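Local coordinates for proto-oncogene tyrosine-protein kinase receptor Ret (Danio rerio, PDB 7AMK) that is a receptor tyrosine kinase whose extracellular cadherin-like domains probably take part in recognising GDNF together with its co-receptor GFR alpha 1, at residues A[46-51]-A[85-90]; A[138-143]-A[224-229]; A[234-239]-A[259-264]; A[325-330]-A[458-463]. The protein carries 4 engineered substitutions. One frame throughout, in Å; residues are numbered along the deposited sequence.

Contact 1 (A[46-51]-A[85-90]). With NAG (2-acetamido-2-deoxy-beta-D-glucopyranose), chain O.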
# COMPACT_ATOMS: atom_id res chain seq x y z
N ALA A 46 17.60 -38.15 45.89
CA ALA A 46 17.70 -38.79 47.20
C ALA A 46 17.15 -37.91 48.31
O ALA A 46 16.53 -38.41 49.26
CB ALA A 46 19.14 -39.15 47.51
N PHE A 47 17.37 -36.59 48.21
CA PHE A 47 16.96 -35.71 49.29
C PHE A 47 15.45 -35.60 49.39
O PHE A 47 14.95 -35.12 50.41
CB PHE A 47 17.57 -34.30 49.12
CG PHE A 47 17.28 -33.65 47.78
CD1 PHE A 47 16.00 -33.24 47.45
CD2 PHE A 47 18.30 -33.41 46.88
CE1 PHE A 47 15.74 -32.63 46.25
CE2 PHE A 47 18.04 -32.80 45.66
CZ PHE A 47 16.76 -32.41 45.36
N THR A 48 14.71 -36.06 48.39
CA THR A 48 13.26 -35.90 48.44
C THR A 48 12.68 -36.70 49.60
O THR A 48 11.66 -36.29 50.18
CB THR A 48 12.63 -36.30 47.11
OG1 THR A 48 13.32 -35.64 46.04
CG2 THR A 48 11.16 -35.88 47.08
N SER A 49 13.31 -37.81 49.97
CA SER A 49 12.84 -38.58 51.12
C SER A 49 13.21 -37.95 52.46
O SER A 49 12.89 -38.54 53.49
CB SER A 49 13.37 -39.99 51.04
OG SER A 49 12.59 -40.72 50.12
N TRP A 50 13.88 -36.78 52.46
CA TRP A 50 13.93 -35.94 53.65
C TRP A 50 12.61 -35.23 53.94
O TRP A 50 12.50 -34.55 54.96
CB TRP A 50 15.00 -34.85 53.51
CG TRP A 50 16.39 -35.32 53.18
CD1 TRP A 50 16.81 -36.61 53.07
CD2 TRP A 50 17.53 -34.50 52.90
NE1 TRP A 50 18.14 -36.64 52.74
CE2 TRP A 50 18.61 -35.36 52.63
CE3 TRP A 50 17.74 -33.11 52.86
CZ2 TRP A 50 19.88 -34.89 52.33
CZ3 TRP A 50 19.01 -32.65 52.56
CH2 TRP A 50 20.06 -33.54 52.29
N PHE A 51 11.62 -35.33 53.05
CA PHE A 51 10.45 -34.47 53.16
C PHE A 51 9.18 -35.29 53.02
O PHE A 51 9.18 -36.39 52.45
CB PHE A 51 10.48 -33.36 52.09
CG PHE A 51 11.73 -32.53 52.12
CD1 PHE A 51 11.85 -31.46 52.98
CD2 PHE A 51 12.79 -32.84 51.28
CE1 PHE A 51 13.01 -30.69 53.00
CE2 PHE A 51 13.94 -32.07 51.30
CZ PHE A 51 14.05 -31.01 52.16
N LEU A 85 17.97 -26.72 47.14
CA LEU A 85 17.28 -27.97 46.87
C LEU A 85 16.01 -27.62 46.12
O LEU A 85 15.26 -26.75 46.55
CB LEU A 85 16.91 -28.71 48.16
CG LEU A 85 17.99 -29.49 48.91
CD1 LEU A 85 19.15 -28.59 49.22
CD2 LEU A 85 17.44 -30.11 50.18
N THR A 86 15.77 -28.31 45.01
CA THR A 86 14.57 -28.09 44.22
C THR A 86 13.69 -29.34 44.29
O THR A 86 14.08 -30.40 43.82
CB THR A 86 14.91 -27.75 42.77
OG1 THR A 86 15.70 -26.56 42.76
CG2 THR A 86 13.65 -27.49 41.99
N LEU A 87 12.52 -29.19 44.91
CA LEU A 87 11.50 -30.23 45.00
C LEU A 87 10.38 -29.95 44.01
O LEU A 87 10.08 -28.81 43.68
CB LEU A 87 10.89 -30.29 46.41
CG LEU A 87 11.78 -30.76 47.54
CD1 LEU A 87 11.11 -30.49 48.88
CD2 LEU A 87 12.08 -32.24 47.35
N LYS A 88 9.74 -31.02 43.56
CA LYS A 88 8.59 -30.95 42.68
C LYS A 88 7.38 -31.47 43.44
O LYS A 88 7.40 -32.59 43.98
CB LYS A 88 8.82 -31.74 41.38
CG LYS A 88 9.61 -30.97 40.33
CD LYS A 88 8.98 -29.60 40.10
N VAL A 89 6.33 -30.67 43.48
CA VAL A 89 5.09 -31.03 44.14
C VAL A 89 4.00 -31.08 43.07
O VAL A 89 3.84 -30.14 42.30
CB VAL A 89 4.75 -30.04 45.27
CG1 VAL A 89 3.36 -30.29 45.83
CG2 VAL A 89 5.82 -30.16 46.38
N GLY A 90 3.30 -32.21 43.01
CA GLY A 90 2.19 -32.37 42.09
C GLY A 90 0.85 -32.35 42.80
O GLY A 90 0.76 -32.60 44.00
C1 NAG O . 10.80 -40.73 55.51
C2 NAG O . 9.85 -41.37 54.51
C3 NAG O . 9.76 -42.87 54.76
C4 NAG O . 11.15 -43.49 54.72
C5 NAG O . 12.13 -42.77 55.65
C6 NAG O . 13.56 -43.21 55.44
C7 NAG O . 8.06 -39.96 53.58
C8 NAG O . 6.68 -39.41 53.78
N2 NAG O . 8.53 -40.76 54.55
O3 NAG O . 8.92 -43.45 53.77
O4 NAG O . 11.08 -44.86 55.09
O5 NAG O . 12.11 -41.35 55.40
O6 NAG O . 14.34 -43.15 56.63
O7 NAG O . 8.73 -39.68 52.59
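Phe47 packs against Leu85, Thr86 and Leu87, and each part of its side chain has a different neighbour. CB sits 3.7 Å above the plane of the Trp50 ring, over its centre, so the start of the side chain already packs against a residue of its own turn. With chi1 at 55°, CG lies between the backbone N and the carbonyl carbon, 4.3 Å from Leu85 CD2. One face of the ring is then met by Leu85 CG, centred above it. The far rim reaches the strand: CE1 is 3.8 Å from Leu87 CD2, and CZ is 3.7 Å from Thr86 O, both partners lying near the ring plane at the edge.

In the first cadherin-like domain, a short 3-10 turn ending at Trp50, in the loop between strand 37-40 and strand 51-53, packs on the side of strand 83-92 that carries Leu85 and Leu87. Leu40, Leu60 and Leu111 close the same apolar core around Phe51.

Leu87 divides its two methyls. CD2 touches Thr48 CG2 at 3.8 Å as well as Phe47, while CD1 lies over the Phe51 ring in a CH-pi contact, 3.9 Å from the centroid and 18° off the normal. Trp50 CB covers the opposite face of that ring. Leu85 CD2 is shared too: it meets the Phe51 edge at CZ and, with the two side chains roughly perpendicular, Trp50 CZ3 at 3.8 Å. No hydrogen bond joins the segments; Thr48 OG1 is bonded instead to Ser42 O.

Contact 2 (A[138-143]-A[224-229]). With CA (calcium ion), chain M; CA (calcium ion), chain L.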
# COMPACT_ATOMS: atom_id res chain seq x y z
N PRO A 138 1.00 -13.46 43.48
CA PRO A 138 0.18 -14.57 42.99
C PRO A 138 -0.62 -14.13 41.76
O PRO A 138 -0.65 -12.96 41.37
CB PRO A 138 -0.71 -14.91 44.20
CG PRO A 138 -0.72 -13.68 45.04
CD PRO A 138 0.59 -12.98 44.80
N HIS A 139 -1.23 -15.11 41.11
CA HIS A 139 -2.10 -14.82 39.99
C HIS A 139 -3.31 -15.70 40.12
O HIS A 139 -3.20 -16.83 40.59
CB HIS A 139 -1.42 -15.05 38.64
CG HIS A 139 -0.88 -16.43 38.46
ND1 HIS A 139 -1.67 -17.51 38.10
CD2 HIS A 139 0.38 -16.93 38.60
CE1 HIS A 139 -0.92 -18.60 38.03
NE2 HIS A 139 0.32 -18.27 38.33
N ILE A 140 -4.47 -15.18 39.73
CA ILE A 140 -5.66 -15.98 39.58
C ILE A 140 -6.27 -15.63 38.23
O ILE A 140 -5.96 -14.60 37.62
CB ILE A 140 -6.67 -15.75 40.72
CG1 ILE A 140 -6.94 -14.26 40.84
CG2 ILE A 140 -6.11 -16.21 42.03
CD1 ILE A 140 -8.02 -13.92 41.83
N THR A 141 -7.17 -16.48 37.76
CA THR A 141 -7.88 -16.20 36.53
C THR A 141 -9.25 -15.61 36.87
O THR A 141 -9.83 -15.94 37.91
CB THR A 141 -8.03 -17.45 35.67
OG1 THR A 141 -6.73 -17.97 35.40
CG2 THR A 141 -8.72 -17.13 34.31
N GLU A 142 -9.73 -14.72 36.00
CA GLU A 142 -11.05 -14.14 36.19
C GLU A 142 -12.13 -15.23 36.17
O GLU A 142 -11.89 -16.36 35.73
CB GLU A 142 -11.30 -13.08 35.11
CG GLU A 142 -11.33 -13.64 33.70
CD GLU A 142 -11.90 -12.69 32.67
OE1 GLU A 142 -12.57 -11.70 33.02
OE2 GLU A 142 -11.66 -12.96 31.48
N ASN A 143 -13.31 -14.90 36.69
CA ASN A 143 -14.51 -15.77 36.62
C ASN A 143 -14.29 -17.14 37.27
O ASN A 143 -14.74 -18.16 36.76
CB ASN A 143 -14.97 -15.98 35.17
CG ASN A 143 -15.21 -14.69 34.44
OD1 ASN A 143 -15.59 -13.68 35.03
ND2 ASN A 143 -14.96 -14.70 33.13
N VAL A 224 -1.85 -8.87 43.09
CA VAL A 224 -2.32 -10.12 42.49
C VAL A 224 -2.60 -9.85 41.01
O VAL A 224 -3.30 -8.89 40.67
CB VAL A 224 -3.58 -10.66 43.22
CG1 VAL A 224 -4.07 -11.95 42.56
CG2 VAL A 224 -3.34 -10.84 44.78
N ASN A 225 -2.03 -10.67 40.14
CA ASN A 225 -2.28 -10.53 38.72
C ASN A 225 -3.55 -11.29 38.35
O ASN A 225 -3.81 -12.36 38.90
CB ASN A 225 -1.10 -11.05 37.89
CG ASN A 225 0.19 -10.23 38.09
OD1 ASN A 225 0.28 -9.08 37.69
ND2 ASN A 225 1.19 -10.85 38.70
N ILE A 226 -4.38 -10.71 37.48
CA ILE A 226 -5.63 -11.34 37.05
C ILE A 226 -5.46 -11.80 35.61
O ILE A 226 -5.24 -10.98 34.70
CB ILE A 226 -6.85 -10.42 37.17
CG1 ILE A 226 -6.98 -9.79 38.58
CG2 ILE A 226 -8.12 -11.20 36.80
CD1 ILE A 226 -7.14 -10.77 39.76
N TYR A 227 -5.54 -13.11 35.40
CA TYR A 227 -5.45 -13.69 34.07
C TYR A 227 -6.80 -13.69 33.36
O TYR A 227 -7.86 -13.79 33.98
CB TYR A 227 -4.92 -15.12 34.13
CG TYR A 227 -3.45 -15.21 34.45
CD1 TYR A 227 -2.69 -14.07 34.66
CD2 TYR A 227 -2.82 -16.44 34.52
CE1 TYR A 227 -1.32 -14.15 34.95
CE2 TYR A 227 -1.48 -16.54 34.80
CZ TYR A 227 -0.73 -15.41 35.02
OH TYR A 227 0.60 -15.56 35.32
N ASP A 228 -6.74 -13.59 32.05
CA ASP A 228 -7.89 -13.38 31.20
C ASP A 228 -8.42 -14.71 30.71
O ASP A 228 -7.67 -15.66 30.49
CB ASP A 228 -7.50 -12.51 30.00
CG ASP A 228 -8.67 -12.08 29.18
OD1 ASP A 228 -9.53 -11.39 29.72
OD2 ASP A 228 -8.71 -12.41 27.98
N GLU A 229 -9.72 -14.77 30.51
CA GLU A 229 -10.30 -15.87 29.76
C GLU A 229 -11.18 -15.29 28.67
O GLU A 229 -11.47 -14.09 28.65
CB GLU A 229 -11.08 -16.83 30.67
CG GLU A 229 -12.41 -16.34 31.09
CD GLU A 229 -13.18 -17.41 31.87
OE1 GLU A 229 -12.58 -18.47 32.13
OE2 GLU A 229 -14.37 -17.19 32.21
CA CA M . -11.90 -11.84 29.39
CA CA L . -14.42 -10.70 32.16
O HOH W 1 -16.25 -9.69 31.11
O HOH W 2 -15.61 -11.58 33.95
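Parallel strand pairing joins His139, Ile140 and Thr141 to Asn225, Ile226 and Tyr227 at the edge of the second domain's sheet, the pairing made by the first and last strands of a cadherin fold, and it runs straight into a calcium site. The short strand axes are 4.5 Å apart and 27° from parallel. Four backbone bonds alternate along them, from Asn225 N to Pro138 O, Ile140 N to Asn225 O, Tyr227 N to Ile140 O and Glu142 N to Tyr227 O.

On one face, the His139 and Tyr227 rings form an offset stack, centroids 4.5 Å apart and planes at 8°. On the other, Ile140 and Ile226 lie side by side, Ile140 CG1 3.7 Å from Ile226 CD1.

Beyond the strands, Glu142 bridges two calcium ions, OE1 on one at 2.3 Å and OE2 on the other at 2.4 Å. The second ion also takes Glu229 O and Asp228 OD1, from a carboxylate that has Arg195 as a further polar partner; Glu196, Asp231 and Asp265 complete its site. The anti lone pair of Glu142 OE2 accepts Glu229 N at 2.8 Å. Glu229 OE1 pairs with Arg144, whereas Asn143 ND2 bonds Glu229 OE2 at 2.7 Å from above the carboxylate plane, 36° out of it.

Contact 3 (A[234-239]-A[259-264]). Engineered in segment 234-239: Gln237 (natural residue Asn). With CA (calcium ion), chain N.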
# COMPACT_ATOMS: atom_id res chain seq x y z
N PRO A 234 -16.78 -11.26 19.82
CA PRO A 234 -16.37 -10.22 18.88
C PRO A 234 -17.57 -9.45 18.36
O PRO A 234 -18.70 -9.93 18.37
CB PRO A 234 -15.70 -11.01 17.76
CG PRO A 234 -16.34 -12.36 17.84
CD PRO A 234 -16.54 -12.61 19.29
N TYR A 235 -17.31 -8.22 17.92
CA TYR A 235 -18.38 -7.35 17.44
C TYR A 235 -17.80 -6.33 16.46
O TYR A 235 -16.60 -6.00 16.48
CB TYR A 235 -19.10 -6.62 18.58
CG TYR A 235 -18.20 -5.67 19.37
CD1 TYR A 235 -17.44 -6.13 20.44
CD2 TYR A 235 -18.11 -4.31 19.05
CE1 TYR A 235 -16.60 -5.26 21.18
CE2 TYR A 235 -17.28 -3.44 19.78
CZ TYR A 235 -16.54 -3.92 20.84
OH TYR A 235 -15.72 -3.07 21.56
N VAL A 236 -18.67 -5.80 15.64
CA VAL A 236 -18.30 -4.74 14.72
C VAL A 236 -18.79 -3.43 15.29
O VAL A 236 -19.75 -3.38 16.07
CB VAL A 236 -18.86 -4.97 13.30
CG1 VAL A 236 -18.14 -6.13 12.66
CG2 VAL A 236 -20.34 -5.26 13.39
N GLN A 237 -18.10 -2.36 14.92
CA GLN A 237 -18.48 -1.02 15.30
C GLN A 237 -19.01 -0.36 14.03
O GLN A 237 -18.26 -0.15 13.07
CB GLN A 237 -17.30 -0.26 15.90
CG GLN A 237 -17.69 1.03 16.57
CD GLN A 237 -16.77 1.38 17.72
OE1 GLN A 237 -15.83 0.64 18.02
NE2 GLN A 237 -17.04 2.50 18.39
N GLY A 238 -20.29 -0.07 14.03
CA GLY A 238 -20.92 0.54 12.86
C GLY A 238 -21.41 -0.52 11.89
O GLY A 238 -22.29 -1.32 12.23
N THR A 239 -20.84 -0.54 10.69
CA THR A 239 -21.30 -1.43 9.63
C THR A 239 -20.61 -2.78 9.72
O THR A 239 -19.49 -2.91 10.23
CB THR A 239 -21.05 -0.82 8.25
OG1 THR A 239 -21.44 -1.76 7.25
CG2 THR A 239 -19.58 -0.48 8.07
N LEU A 259 -12.43 -4.47 6.99
CA LEU A 259 -13.41 -4.51 8.06
C LEU A 259 -12.71 -4.82 9.38
O LEU A 259 -11.83 -5.69 9.46
CB LEU A 259 -14.51 -5.54 7.78
CG LEU A 259 -15.58 -5.18 6.74
CD1 LEU A 259 -16.53 -6.34 6.48
CD2 LEU A 259 -16.36 -3.94 7.17
N PHE A 260 -13.10 -4.09 10.42
CA PHE A 260 -12.52 -4.19 11.75
C PHE A 260 -13.48 -4.91 12.67
O PHE A 260 -14.68 -4.59 12.70
CB PHE A 260 -12.20 -2.80 12.32
CG PHE A 260 -11.10 -2.09 11.59
CD1 PHE A 260 -9.77 -2.37 11.89
CD2 PHE A 260 -11.38 -1.19 10.58
CE1 PHE A 260 -8.75 -1.73 11.20
CE2 PHE A 260 -10.37 -0.55 9.90
CZ PHE A 260 -9.04 -0.82 10.21
N VAL A 261 -12.96 -5.88 13.42
CA VAL A 261 -13.73 -6.61 14.43
C VAL A 261 -13.00 -6.44 15.75
O VAL A 261 -11.77 -6.52 15.79
CB VAL A 261 -13.89 -8.10 14.04
CG1 VAL A 261 -14.32 -8.93 15.25
CG2 VAL A 261 -14.88 -8.22 12.87
N TYR A 262 -13.75 -6.21 16.81
CA TYR A 262 -13.18 -5.92 18.11
C TYR A 262 -13.56 -7.00 19.11
O TYR A 262 -14.65 -7.59 19.04
CB TYR A 262 -13.63 -4.55 18.64
CG TYR A 262 -13.36 -3.44 17.65
CD1 TYR A 262 -14.27 -3.14 16.64
CD2 TYR A 262 -12.18 -2.71 17.71
CE1 TYR A 262 -14.01 -2.12 15.72
CE2 TYR A 262 -11.91 -1.71 16.81
CZ TYR A 262 -12.81 -1.40 15.81
OH TYR A 262 -12.51 -0.39 14.92
N ASP A 263 -12.65 -7.26 20.05
CA ASP A 263 -12.88 -8.26 21.09
C ASP A 263 -12.21 -7.76 22.36
O ASP A 263 -11.01 -7.47 22.36
CB ASP A 263 -12.32 -9.63 20.66
CG ASP A 263 -12.82 -10.78 21.53
OD1 ASP A 263 -12.79 -10.66 22.76
OD2 ASP A 263 -13.23 -11.81 20.97
N ARG A 264 -12.99 -7.62 23.44
CA ARG A 264 -12.44 -7.06 24.67
C ARG A 264 -11.43 -7.98 25.34
O ARG A 264 -10.64 -7.51 26.17
CB ARG A 264 -13.57 -6.71 25.63
CG ARG A 264 -14.46 -5.62 25.07
CD ARG A 264 -15.48 -5.11 26.08
NE ARG A 264 -16.29 -4.05 25.48
CZ ARG A 264 -15.95 -2.77 25.42
NH1 ARG A 264 -14.82 -2.33 25.95
NH2 ARG A 264 -16.76 -1.91 24.80
CA CA N . -13.35 -13.14 22.99
O HOH W 3 -16.16 -2.21 13.09
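Tyr235 and Tyr262 form an antiparallel hydrogen-bonded pair, with Tyr262 N to Tyr235 O at 2.9 Å and nearly straight (172°), and Tyr235 N to Tyr262 O more bent. The pairing fades after that: at Gln237, an engineered residue, one water accepts from the backbone N and donates to Phe260 O, spanning the gap between the chains. Strand 235-236, weakly bonded, is an outermost strand of an antiparallel sheet in the third cadherin-like domain, beside strand 255-263.

The two tyrosines share a face of the sheet, but their rings neither stack nor meet edge to face, since the planes are 33° apart and the centroids 6.0 Å. Instead Tyr262 CB lies over the Tyr235 ring, 4.0 Å from its centroid. Tyr235 CG sits between the backbone N and the carbonyl carbon, the crowded position (chi1 63°), and its ring leans over the partner backbone. Its OH ends above the guanidinium of Arg264, toward the rim and 3.6 Å from NH2. On the Tyr262 ring, the engineered Gln237 places OE1 over one face, near CE1.

The reverse face is apolar. Pro234 CB packs on Val261 CG1 at 3.5 Å, and Val236 CG1 meets Val261 CG2; Leu279 touches Pro234 and Val261, and Leu353 touches both valines. At the strand end, Asp263 holds calcium with both carboxylate oxygens, OD2 the nearer at 2.4 Å. Asp230, Asn232, Asp265, Asn277 and Asp341 complete that site, so the ion ties the end of strand 255-263 to the chain leading into this edge strand, where direct backbone bonds are few.

Contact 4 (A[325-330]-A[458-463])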
# COMPACT_ATOMS: atom_id res chain seq x y z
N LEU A 325 -6.95 -10.05 -12.18
CA LEU A 325 -8.23 -10.39 -12.79
C LEU A 325 -8.30 -9.87 -14.22
O LEU A 325 -7.98 -8.71 -14.49
CB LEU A 325 -9.40 -9.82 -11.99
CG LEU A 325 -10.10 -10.85 -11.10
CD1 LEU A 325 -11.61 -10.78 -11.30
CD2 LEU A 325 -9.56 -12.25 -11.38
N SER A 326 -8.72 -10.75 -15.14
CA SER A 326 -8.84 -10.36 -16.53
C SER A 326 -9.68 -9.10 -16.65
O SER A 326 -10.66 -8.92 -15.91
CB SER A 326 -9.45 -11.50 -17.34
OG SER A 326 -9.80 -11.05 -18.63
N VAL A 327 -9.29 -8.22 -17.56
CA VAL A 327 -10.06 -6.99 -17.74
C VAL A 327 -11.44 -7.24 -18.33
O VAL A 327 -12.26 -6.32 -18.31
CB VAL A 327 -9.26 -6.02 -18.63
CG1 VAL A 327 -7.95 -5.70 -17.97
CG2 VAL A 327 -9.06 -6.60 -20.02
N THR A 328 -11.72 -8.45 -18.83
CA THR A 328 -13.04 -8.74 -19.38
C THR A 328 -14.04 -9.20 -18.32
O THR A 328 -15.24 -9.20 -18.60
CB THR A 328 -12.95 -9.78 -20.51
OG1 THR A 328 -12.51 -11.04 -20.01
CG2 THR A 328 -11.98 -9.32 -21.60
N GLU A 329 -13.58 -9.56 -17.12
CA GLU A 329 -14.48 -10.08 -16.10
C GLU A 329 -15.37 -8.99 -15.51
O GLU A 329 -14.94 -7.86 -15.27
CB GLU A 329 -13.68 -10.76 -14.98
CG GLU A 329 -13.42 -12.25 -15.21
N GLN A 330 -16.62 -9.36 -15.26
CA GLN A 330 -17.62 -8.42 -14.77
C GLN A 330 -18.58 -9.20 -13.89
O GLN A 330 -19.34 -10.03 -14.40
CB GLN A 330 -18.35 -7.75 -15.94
CG GLN A 330 -19.63 -7.04 -15.54
CD GLN A 330 -20.43 -6.58 -16.73
OE1 GLN A 330 -19.99 -6.68 -17.88
NE2 GLN A 330 -21.63 -6.07 -16.47
N ALA A 458 -1.86 -1.23 -29.50
CA ALA A 458 -1.74 -1.67 -28.12
C ALA A 458 -2.30 -3.08 -28.03
O ALA A 458 -3.21 -3.44 -28.77
CB ALA A 458 -2.50 -0.74 -27.17
N GLN A 459 -1.74 -3.88 -27.12
CA GLN A 459 -2.14 -5.27 -26.94
C GLN A 459 -2.17 -5.57 -25.44
O GLN A 459 -1.13 -5.50 -24.77
CB GLN A 459 -1.18 -6.23 -27.68
CG GLN A 459 -1.45 -7.72 -27.39
CD GLN A 459 -0.61 -8.70 -28.23
OE1 GLN A 459 0.06 -8.33 -29.20
NE2 GLN A 459 -0.65 -9.97 -27.85
N GLU A 460 -3.35 -5.90 -24.93
CA GLU A 460 -3.48 -6.43 -23.58
C GLU A 460 -3.00 -7.88 -23.58
O GLU A 460 -3.32 -8.64 -24.50
CB GLU A 460 -4.93 -6.32 -23.11
CG GLU A 460 -5.15 -6.51 -21.60
CD GLU A 460 -5.29 -7.97 -21.20
OE1 GLU A 460 -5.95 -8.74 -21.93
OE2 GLU A 460 -4.75 -8.35 -20.13
N GLN A 461 -2.22 -8.27 -22.57
CA GLN A 461 -1.49 -9.54 -22.66
C GLN A 461 -2.36 -10.74 -22.29
O GLN A 461 -2.39 -11.74 -23.02
CB GLN A 461 -0.23 -9.50 -21.79
CG GLN A 461 0.91 -8.66 -22.37
CD GLN A 461 1.08 -8.81 -23.88
OE1 GLN A 461 0.51 -8.04 -24.65
NE2 GLN A 461 1.86 -9.80 -24.30
N GLN A 462 -3.07 -10.67 -21.17
CA GLN A 462 -3.82 -11.84 -20.71
C GLN A 462 -4.84 -12.32 -21.75
O GLN A 462 -4.97 -13.53 -21.98
CB GLN A 462 -4.52 -11.52 -19.39
CG GLN A 462 -5.47 -12.61 -18.96
CD GLN A 462 -5.80 -12.55 -17.49
OE1 GLN A 462 -5.27 -11.70 -16.76
NE2 GLN A 462 -6.67 -13.45 -17.05
N ASN A 463 -5.57 -11.40 -22.39
CA ASN A 463 -6.61 -11.79 -23.34
C ASN A 463 -6.25 -11.52 -24.79
O ASN A 463 -7.02 -11.91 -25.68
CB ASN A 463 -7.93 -11.08 -23.01
CG ASN A 463 -8.40 -11.34 -21.61
OD1 ASN A 463 -7.96 -10.67 -20.67
ND2 ASN A 463 -9.29 -12.31 -21.44
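Ser326 faces the side chains of Gln462 and Asn463 where a turn of the third cadherin-like domain meets the loop just after strand 451-460 in the fourth. The turn is type I, from Ser326 to Glu329, and it carries an ST turn: Thr328 N bonds to Ser326 OG at 3.2 Å, with an angle of 167°. Thr328 OG1 is hydrogen-bonded to the same oxygen at 3.0 Å, so two bonds from one residue grip the serine hydroxyl. Ser326 OG is anti to its own backbone N, which turns it toward the fourth domain.

Four pairings of side chains carry the interface. Thr328 and Asn463 reach toward each other tip to tip, with Thr328 CG2 4.1 Å from Asn463 CG. That amide also lies against the serine, its CG 3.3 Å from Ser326 OG. Gln462, extended beyond CG, brings its terminal amide up to Ser326, where Gln462 CD is 3.8 Å from Ser326 CB. Val327 and Glu460 slide past each other in opposite directions, and Val327 CG2 comes no nearer than 4.2 Å to Glu460 CD; Ile399 also touches this valine. The interface is small, with 223 Å² buried in all, and no clear hydrogen bond crosses it.

On the fourth-domain side Glu460 bonds locally to the backbone that follows it. Its chain bends at chi2 (-85°), and its carboxylate folds back over the following turn. There OE2 takes a weak bond from Gln462 N, and OE1 is met on its syn side by Asn463 N at 2.7 Å, 26° out of the carboxylate plane.

From the N terminus the four contacts come in series, each closing before the next opens, so none nests in or crosses another. Contact 1 closes a 33-residue loop within the first domain. Contact 2 spans 80 residues, pairing the two ends of the second domain beside the calcium sites. Contact 3 closes a short 19-residue loop at the start of the third domain; its nearest atoms lie about 5 Å from contact 2, across the calcium-rich junction. Contact 4 spans 127 residues and joins the third domain to the fourth. Its centre is about 75 Å from that of contact 1, on the opposite side of the chain's centre.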